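Local coordinates for quinonprotein alcohol dehydrogenase-like protein (Bacteroides thetaiotaomicron VPI-5482, PDB 4R5O) that is of unknown function but binds calcium ions and joins an immunoglobulin-like beta-sandwich to a seven-bladed beta-propeller, at residues V388-E393 / E397-V402; F104-V107 / F112-Y115. All coordinates share one frame; numbering follows the deposited sequence.

Interaction 1. Residues V388-E393 / E397-V402; sequences VTYTEE and ESKIVV
Val388 and Val401 form a hydrogen-bonded antiparallel pair, and backbone bonds carry much of this contact. Val388 N gives to Val401 O at 2.9 Å, and Val401 N returns the bond to Val388 O. Tyr390 and Lys399 repeat the pattern, with Tyr390 N to Lys399 O and Lys399 N to Tyr390 O both at 3.0 Å. Thr389 and Ile400 form the non-hydrogen-bonded pair between them, and Thr391 and Ser398 the next one, toward the turn. At the latter, hydroxyl meets hydroxyl: Thr391 OG1 and Ser398 OG are hydrogen-bonded at 2.8 Å. Thr391 OG1 also bonds Thr374, so this polar point ties three strands together. Both strands are the middle ones of a four-stranded antiparallel sheet, one blade of the seven-bladed propeller, with 371-379 and 409-416 outside them.

Apolar packing lies on the face that carries Val388, Tyr390, Lys399 and Val401. The Tyr390 side chain leans diagonally toward Val401. Its CG stands beside the backbone N (chi1 -64°), which brings the ring edge to Val401. Val401 CG2 touches that edge, 3.6 Å from Tyr390 CD2. Val388 CG1, from the same strand, sits over one face near the rim. The extended Lys399 chain runs alongside, its CE 4.0 Å from Tyr390 CB. The ring's hydroxyl is held by Tyr403.

Charge enters at the turn end. Glu392 OE1 and Glu397 OE2 are close, with the carboxylate planes 71° apart. The two acceptors are not bonded, and the like charges would be expected to disfavour so close an approach. Lys399 NZ, 5.0 Å from Glu392 OE2, may ease the repulsion without touching.

Interaction 2. Residues F104-V107 / F112-Y115; sequences FFYV and FNFY
The Tyr106 ring has Asn113 CB over one face, 3.6 Å from the ring centroid. This is a close CH-pi contact. The Asn113 amide is turned 31° from the ring plane, and its ND2 is 3.9 Å from Tyr106 CE2. The Phe104 ring receives Tyr115 CB over one face in the same way, offset toward the rim. The two rings of that pair meet obliquely, with planes at 45° and Phe104 CE2 3.6 Å from Tyr115 CD2. Phe104 and Tyr106 both hold CG between backbone N and carbonyl carbon, which swings their rings across the neighbouring strand. On the other side of the sheet, the edge of Phe114 is directed at the face of Phe105, an edge-to-face pair with centroids 5.5 Å apart. Asn113 O lies at the edge of the Phe105 ring. Val107 CG2 packs beside Phe112 CD1.

The two strands form a beta hairpin in the propeller blade closed by strand 422-424. The first strands of the propeller and the last strand of the chain thus share one sheet, the Velcro-like closure known from propellers. Phe104 and Tyr115 exchange two backbone bonds. Tyr106 N gives to Asn113 O at 2.7 Å.

Tyr106 O accepts twice, from Asn113 N and Asn113 ND2, both at 3.0 Å. The donors arrive from opposite faces of the carbonyl plane. Asn113 ND2 also bonds Ala108 O, and Asn113 OD1 accepts from Asp125 N. Replacing Tyr106 with an alanine would probably leave Asn113 CB without the ring that covers it and open a gap beside Tyr115 CB. Tyr115 OH bonds His411.

Interaction 2 comes first along the chain and interaction 1 near its end. Each is a hairpin, and the two belong to separate four-stranded antiparallel sheets. Their centres lie 15 Å apart. The sheets are neighbouring propeller blades, and the hairpins meet face against face: Ile400 CD1 touches Tyr106 CB at 3.8 Å, and Val402 CG2 lies 3.9 Å from Phe104 CE2. After the 397-403 strand the chain passes through 409-416 and then joins the sheet of interaction 2 as strand 422-424. The first and last blades along the chain pack together beside the strand that closes the ring.

Interaction 1. Residues V388-E393 / E397-V402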
loop_
_atom_site.group_PDB
_atom_site.type_symbol
_atom_site.label_atom_id
_atom_site.label_comp_id
_atom_site.label_asym_id
_atom_site.label_seq_id
_atom_site.Cartn_x
_atom_site.Cartn_y
_atom_site.Cartn_z
ATOM N N VAL A 388 -4.456 -13.296 -6.038
ATOM C CA VAL A 388 -3.683 -14.278 -5.304
ATOM C C VAL A 388 -2.192 -14.067 -5.551
ATOM O O VAL A 388 -1.775 -13.948 -6.702
ATOM C CB VAL A 388 -4.121 -15.686 -5.739
ATOM C CG1 VAL A 388 -3.444 -16.740 -4.898
ATOM C CG2 VAL A 388 -5.634 -15.847 -5.655
ATOM N N THR A 389 -1.386 -14.037 -4.467
ATOM C CA THR A 389 0.076 -13.905 -4.510
ATOM C C THR A 389 0.700 -15.287 -4.317
ATOM O O THR A 389 0.517 -15.913 -3.279
ATOM C CB THR A 389 0.567 -12.904 -3.472
ATOM O OG1 THR A 389 -0.086 -11.649 -3.677
ATOM C CG2 THR A 389 2.062 -12.731 -3.477
ATOM N N TYR A 390 1.420 -15.759 -5.351
ATOM C CA TYR A 390 2.119 -17.040 -5.367
ATOM C C TYR A 390 3.631 -16.863 -5.322
ATOM O O TYR A 390 4.136 -15.858 -5.837
ATOM C CB TYR A 390 1.764 -17.837 -6.635
ATOM C CG TYR A 390 0.328 -18.265 -6.766
ATOM C CD1 TYR A 390 -0.141 -19.394 -6.113
ATOM C CD2 TYR A 390 -0.528 -17.619 -7.638
ATOM C CE1 TYR A 390 -1.454 -19.833 -6.272
ATOM C CE2 TYR A 390 -1.843 -18.045 -7.807
ATOM C CZ TYR A 390 -2.304 -19.156 -7.123
ATOM O OH TYR A 390 -3.601 -19.592 -7.276
ATOM N N THR A 391 4.351 -17.868 -4.758
ATOM C CA THR A 391 5.810 -17.918 -4.745
ATOM C C THR A 391 6.241 -19.341 -5.043
ATOM O O THR A 391 5.774 -20.279 -4.385
ATOM C CB THR A 391 6.420 -17.397 -3.436
ATOM O OG1 THR A 391 6.001 -16.047 -3.207
ATOM C CG2 THR A 391 7.944 -17.449 -3.430
ATOM N N GLU A 392 7.117 -19.493 -6.067
ATOM C CA GLU A 392 7.734 -20.775 -6.405
ATOM C C GLU A 392 8.846 -20.972 -5.396
ATOM O O GLU A 392 9.801 -20.187 -5.372
ATOM C CB GLU A 392 8.210 -20.851 -7.868
ATOM C CG GLU A 392 7.101 -20.928 -8.908
ATOM C CD GLU A 392 7.513 -21.221 -10.341
ATOM O OE1 GLU A 392 8.502 -21.965 -10.545
ATOM O OE2 GLU A 392 6.772 -20.802 -11.259
ATOM N N GLU A 393 8.643 -21.934 -4.485
ATOM C CA GLU A 393 9.491 -22.262 -3.334
ATOM C C GLU A 393 10.970 -22.480 -3.722
ATOM O O GLU A 393 11.859 -21.911 -3.074
ATOM C CB GLU A 393 8.965 -23.541 -2.637
ATOM C CG GLU A 393 7.500 -23.475 -2.202
ATOM C CD GLU A 393 6.872 -24.729 -1.612
ATOM O OE1 GLU A 393 7.541 -25.787 -1.582
ATOM O OE2 GLU A 393 5.692 -24.653 -1.196
ATOM N N GLU A 397 10.501 -16.904 -7.011
ATOM C CA GLU A 397 9.899 -16.088 -8.046
ATOM C C GLU A 397 8.420 -15.969 -7.688
ATOM O O GLU A 397 7.727 -16.973 -7.471
ATOM C CB GLU A 397 10.173 -16.623 -9.460
ATOM C CG GLU A 397 10.049 -18.126 -9.629
ATOM C CD GLU A 397 10.661 -18.702 -10.892
ATOM O OE1 GLU A 397 11.313 -17.947 -11.652
ATOM O OE2 GLU A 397 10.584 -19.941 -11.059
ATOM N N SER A 398 7.979 -14.716 -7.512
ATOM C CA SER A 398 6.629 -14.415 -7.099
ATOM C C SER A 398 5.835 -13.751 -8.210
ATOM O O SER A 398 6.382 -13.032 -9.063
ATOM C CB SER A 398 6.645 -13.517 -5.870
ATOM O OG SER A 398 7.290 -14.190 -4.804
ATOM N N LYS A 399 4.529 -13.989 -8.173
ATOM C CA LYS A 399 3.590 -13.449 -9.127
ATOM C C LYS A 399 2.264 -13.118 -8.448
ATOM O O LYS A 399 1.946 -13.678 -7.400
ATOM C CB LYS A 399 3.362 -14.434 -10.291
ATOM C CG LYS A 399 2.789 -15.785 -9.876
ATOM C CD LYS A 399 2.653 -16.718 -11.049
ATOM C CE LYS A 399 2.271 -18.104 -10.614
ATOM N NZ LYS A 399 2.145 -18.999 -11.787
ATOM N N ILE A 400 1.500 -12.197 -9.058
ATOM C CA ILE A 400 0.147 -11.863 -8.638
ATOM C C ILE A 400 -0.764 -12.391 -9.741
ATOM O O ILE A 400 -0.670 -11.946 -10.883
ATOM C CB ILE A 400 -0.092 -10.362 -8.304
ATOM C CG1 ILE A 400 0.833 -9.883 -7.180
ATOM C CG2 ILE A 400 -1.560 -10.133 -7.955
ATOM C CD1 ILE A 400 0.820 -8.381 -6.977
ATOM N N VAL A 401 -1.591 -13.381 -9.420
ATOM C CA VAL A 401 -2.530 -13.945 -10.386
ATOM C C VAL A 401 -3.904 -13.389 -10.048
ATOM O O VAL A 401 -4.330 -13.441 -8.896
ATOM C CB VAL A 401 -2.503 -15.494 -10.442
ATOM C CG1 VAL A 401 -3.498 -16.018 -11.469
ATOM C CG2 VAL A 401 -1.099 -16.004 -10.762
ATOM N N VAL A 402 -4.548 -12.790 -11.049
ATOM C CA VAL A 402 -5.875 -12.189 -10.973
ATOM C C VAL A 402 -6.845 -13.157 -11.627
ATOM O O VAL A 402 -6.760 -13.378 -12.844
ATOM C CB VAL A 402 -5.932 -10.767 -11.620
ATOM C CG1 VAL A 402 -7.354 -10.206 -11.598
ATOM C CG2 VAL A 402 -4.940 -9.803 -10.986
#

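Interaction 2. Residues F104-V107 / F112-Y115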
loop_
_atom_site.group_PDB
_atom_site.type_symbol
_atom_site.label_atom_id
_atom_site.label_comp_id
_atom_site.label_asym_id
_atom_site.label_seq_id
_atom_site.Cartn_x
_atom_site.Cartn_y
_atom_site.Cartn_z
ATOM N N PHE A 104 -4.775 -1.766 -9.747
ATOM C CA PHE A 104 -4.519 -1.821 -8.288
ATOM C C PHE A 104 -3.066 -1.514 -7.943
ATOM O O PHE A 104 -2.175 -1.775 -8.761
ATOM C CB PHE A 104 -4.874 -3.212 -7.708
ATOM C CG PHE A 104 -4.138 -4.358 -8.367
ATOM C CD1 PHE A 104 -2.861 -4.719 -7.951
ATOM C CD2 PHE A 104 -4.730 -5.091 -9.390
ATOM C CE1 PHE A 104 -2.179 -5.771 -8.569
ATOM C CE2 PHE A 104 -4.048 -6.137 -10.009
ATOM C CZ PHE A 104 -2.785 -6.483 -9.582
ATOM N N PHE A 105 -2.828 -1.015 -6.710
ATOM C CA PHE A 105 -1.467 -0.816 -6.191
ATOM C C PHE A 105 -0.993 -2.125 -5.605
ATOM O O PHE A 105 -1.813 -2.967 -5.256
ATOM C CB PHE A 105 -1.366 0.326 -5.153
ATOM C CG PHE A 105 -1.848 1.714 -5.555
ATOM C CD1 PHE A 105 -1.047 2.552 -6.331
ATOM C CD2 PHE A 105 -3.069 2.202 -5.100
ATOM C CE1 PHE A 105 -1.481 3.832 -6.674
ATOM C CE2 PHE A 105 -3.499 3.489 -5.430
ATOM C CZ PHE A 105 -2.706 4.291 -6.211
ATOM N N TYR A 106 0.294 -2.355 -5.570
ATOM C CA TYR A 106 0.819 -3.553 -4.933
ATOM C C TYR A 106 2.116 -3.141 -4.279
ATOM O O TYR A 106 2.926 -2.426 -4.878
ATOM C CB TYR A 106 0.962 -4.776 -5.883
ATOM C CG TYR A 106 1.933 -4.643 -7.041
ATOM C CD1 TYR A 106 1.521 -4.121 -8.263
ATOM C CD2 TYR A 106 3.233 -5.140 -6.950
ATOM C CE1 TYR A 106 2.402 -4.019 -9.340
ATOM C CE2 TYR A 106 4.123 -5.040 -8.016
ATOM C CZ TYR A 106 3.698 -4.485 -9.213
ATOM O OH TYR A 106 4.558 -4.369 -10.268
ATOM N N VAL A 107 2.248 -3.491 -3.005
ATOM C CA VAL A 107 3.404 -3.169 -2.184
ATOM C C VAL A 107 4.412 -4.304 -2.377
ATOM O O VAL A 107 4.149 -5.437 -1.999
ATOM C CB VAL A 107 2.986 -2.943 -0.701
ATOM C CG1 VAL A 107 4.196 -2.600 0.178
ATOM C CG2 VAL A 107 1.922 -1.859 -0.605
ATOM N N PHE A 112 5.229 1.550 -3.298
ATOM C CA PHE A 112 3.949 1.404 -3.993
ATOM C C PHE A 112 4.173 1.283 -5.489
ATOM O O PHE A 112 4.744 2.184 -6.096
ATOM C CB PHE A 112 2.984 2.557 -3.708
ATOM C CG PHE A 112 2.485 2.671 -2.288
ATOM C CD1 PHE A 112 1.340 2.005 -1.882
ATOM C CD2 PHE A 112 3.108 3.519 -1.382
ATOM C CE1 PHE A 112 0.845 2.163 -0.575
ATOM C CE2 PHE A 112 2.625 3.655 -0.077
ATOM C CZ PHE A 112 1.499 2.977 0.320
ATOM N N ASN A 113 3.714 0.164 -6.071
ATOM C CA ASN A 113 3.769 -0.158 -7.502
ATOM C C ASN A 113 2.343 -0.243 -8.062
ATOM O O ASN A 113 1.442 -0.675 -7.330
ATOM C CB ASN A 113 4.516 -1.464 -7.716
ATOM C CG ASN A 113 5.800 -1.580 -6.943
ATOM O OD1 ASN A 113 6.848 -1.097 -7.355
ATOM N ND2 ASN A 113 5.746 -2.239 -5.798
ATOM N N PHE A 114 2.107 0.178 -9.316
ATOM C CA PHE A 114 0.743 0.125 -9.839
ATOM C C PHE A 114 0.634 -0.778 -11.056
ATOM O O PHE A 114 1.432 -0.655 -11.980
ATOM C CB PHE A 114 0.216 1.520 -10.205
ATOM C CG PHE A 114 -1.218 1.533 -10.701
ATOM C CD1 PHE A 114 -2.283 1.437 -9.809
ATOM C CD2 PHE A 114 -1.502 1.713 -12.053
ATOM C CE1 PHE A 114 -3.604 1.508 -10.264
ATOM C CE2 PHE A 114 -2.828 1.741 -12.512
ATOM C CZ PHE A 114 -3.869 1.620 -11.618
ATOM N N TYR A 115 -0.385 -1.649 -11.071
ATOM C CA TYR A 115 -0.674 -2.511 -12.202
ATOM C C TYR A 115 -2.025 -2.119 -12.814
ATOM O O TYR A 115 -3.062 -2.187 -12.152
ATOM C CB TYR A 115 -0.655 -4.002 -11.809
ATOM C CG TYR A 115 -0.995 -4.930 -12.958
ATOM C CD1 TYR A 115 -0.065 -5.205 -13.961
ATOM C CD2 TYR A 115 -2.245 -5.530 -13.049
ATOM C CE1 TYR A 115 -0.373 -6.062 -15.019
ATOM C CE2 TYR A 115 -2.555 -6.409 -14.091
ATOM C CZ TYR A 115 -1.616 -6.673 -15.068
ATOM O OH TYR A 115 -1.929 -7.553 -16.072
#